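Side-chain contact in 16S rRNA (adenine(1408)-N(1))-methyltransferase (Escherichia coli, PDB 3P2E), which methylates N1 of adenine 1408 in 16S rRNA of assembled 30S subunits, using S-adenosyl-L-methionine, and so confers resistance to various aminoglycosides: residues K160-F163 and Q167-A170. Numbering follows the deposited sequence.
Sequences KAYF and QYKA
Phe163 and Tyr168 form an edge-to-face (T-shaped) aromatic pair. The edge of Phe163 points at one face of Tyr168, with ring centroids 5.2 Å apart and planes at 76°. Phe163 CD1 leads, 3.5 Å from Tyr168 CE2 and displaced toward the rim of the tyrosine ring. Phe163 CE1 follows, 3.9 Å from Tyr168 CZ. The two side chains run side by side in the same direction. Tyr168 has CG anti to its backbone N (chi1 -172°), which turns its ring toward Phe163 and Tyr162.

Tyr162 meets the same ring obliquely, with the planes at 49°. Its outer end does the touching: Tyr162 CE2 is 3.9 Å from Tyr168 CD1, and its OH is 3.8 Å from that same carbon.

Backbone oxygens add close packing. Tyr162 O lies 3.6 Å from Tyr168 CB, and Phe163 O lies 3.6 Å from Tyr168 CD2. Tyr162 O accepts a hydrogen bond from Ser165 OG in the short link between the helices.

Both tyrosine hydroxyls hydrogen-bond to backbone carbonyls near the end of helix 108-115, Tyr162 OH to Ile115 O and Tyr168 OH to Val114 O. Phe163 packs on Val182 and Val212 of the mixed sheet, whose strand order 3-2-1-4-5-7-6 marks the Rossmann-like class I methyltransferase fold. The three-residue aromatic cluster joins the two helices by ring packing with backbone oxygens alongside, its phenol ends satisfied on helix 108-115.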
loop_
_atom_site.group_PDB
_atom_site.type_symbol
_atom_site.label_atom_id
_atom_site.label_comp_id
_atom_site.label_asym_id
_atom_site.label_seq_id
_atom_site.Cartn_x
_atom_site.Cartn_y
_atom_site.Cartn_z
ATOM N N LYS A 160 15.169 8.970 12.120
ATOM C CA LYS A 160 13.961 9.684 12.500
ATOM C C LYS A 160 14.162 11.177 12.252
ATOM O O LYS A 160 13.227 11.887 11.875
ATOM C CB LYS A 160 13.632 9.437 13.976
ATOM C CG LYS A 160 12.309 10.048 14.406
ATOM C CD LYS A 160 11.995 9.775 15.869
ATOM C CE LYS A 160 10.664 10.400 16.258
ATOM N NZ LYS A 160 10.319 10.157 17.687
ATOM N N ALA A 161 15.391 11.642 12.452
ATOM C CA ALA A 161 15.723 13.050 12.256
ATOM C C ALA A 161 15.489 13.474 10.812
ATOM O O ALA A 161 14.968 14.558 10.550
ATOM C CB ALA A 161 17.175 13.302 12.646
ATOM N N TYR A 162 15.885 12.622 9.874
ATOM C CA TYR A 162 15.697 12.931 8.464
ATOM C C TYR A 162 14.218 13.141 8.153
ATOM O O TYR A 162 13.830 14.156 7.569
ATOM C CB TYR A 162 16.238 11.800 7.588
ATOM C CG TYR A 162 15.969 12.024 6.118
ATOM C CD1 TYR A 162 16.551 13.095 5.441
ATOM C CD2 TYR A 162 15.108 11.185 5.410
ATOM C CE1 TYR A 162 16.283 13.327 4.095
ATOM C CE2 TYR A 162 14.832 11.409 4.061
ATOM C CZ TYR A 162 15.425 12.480 3.413
ATOM O OH TYR A 162 15.166 12.707 2.082
ATOM N N PHE A 163 13.394 12.176 8.547
ATOM C CA PHE A 163 11.963 12.256 8.297
ATOM C C PHE A 163 11.281 13.382 9.072
ATOM O O PHE A 163 10.183 13.807 8.716
ATOM C CB PHE A 163 11.304 10.906 8.606
ATOM C CG PHE A 163 11.719 9.810 7.660
ATOM C CD1 PHE A 163 11.480 9.934 6.293
ATOM C CD2 PHE A 163 12.362 8.670 8.128
ATOM C CE1 PHE A 163 11.879 8.936 5.405
ATOM C CE2 PHE A 163 12.765 7.668 7.250
ATOM C CZ PHE A 163 12.523 7.800 5.886
ATOM N N GLN A 167 12.845 20.172 5.621
ATOM C CA GLN A 167 12.963 19.954 4.182
ATOM C C GLN A 167 12.103 18.784 3.713
ATOM O O GLN A 167 11.389 18.893 2.719
ATOM C CB GLN A 167 14.422 19.695 3.787
ATOM C CG GLN A 167 15.361 20.870 4.007
ATOM C CD GLN A 167 16.738 20.637 3.406
ATOM O OE1 GLN A 167 17.395 19.636 3.701
ATOM N NE2 GLN A 167 17.183 21.564 2.561
ATOM N N TYR A 168 12.176 17.662 4.424
ATOM C CA TYR A 168 11.392 16.492 4.042
ATOM C C TYR A 168 9.899 16.782 4.184
ATOM O O TYR A 168 9.105 16.444 3.306
ATOM C CB TYR A 168 11.764 15.280 4.907
ATOM C CG TYR A 168 11.132 13.990 4.427
ATOM C CD1 TYR A 168 11.594 13.349 3.276
ATOM C CD2 TYR A 168 10.043 13.435 5.099
ATOM C CE1 TYR A 168 10.984 12.181 2.806
ATOM C CE2 TYR A 168 9.425 12.274 4.638
ATOM C CZ TYR A 168 9.897 11.653 3.494
ATOM O OH TYR A 168 9.263 10.522 3.031
ATOM N N LYS A 169 9.522 17.425 5.284
ATOM C CA LYS A 169 8.119 17.748 5.519
ATOM C C LYS A 169 7.570 18.663 4.431
ATOM O O LYS A 169 6.439 18.489 3.972
ATOM C CB LYS A 169 7.957 18.412 6.889
ATOM C CG LYS A 169 6.512 18.530 7.353
ATOM C CD LYS A 169 6.430 19.067 8.777
ATOM C CE LYS A 169 4.986 19.152 9.252
ATOM N NZ LYS A 169 4.886 19.647 10.657
ATOM N N ALA A 170 8.370 19.640 4.016
ATOM C CA ALA A 170 7.944 20.578 2.984
ATOM C C ALA A 170 7.792 19.894 1.634
ATOM O O ALA A 170 6.851 20.173 0.892
ATOM C CB ALA A 170 8.942 21.725 2.874
#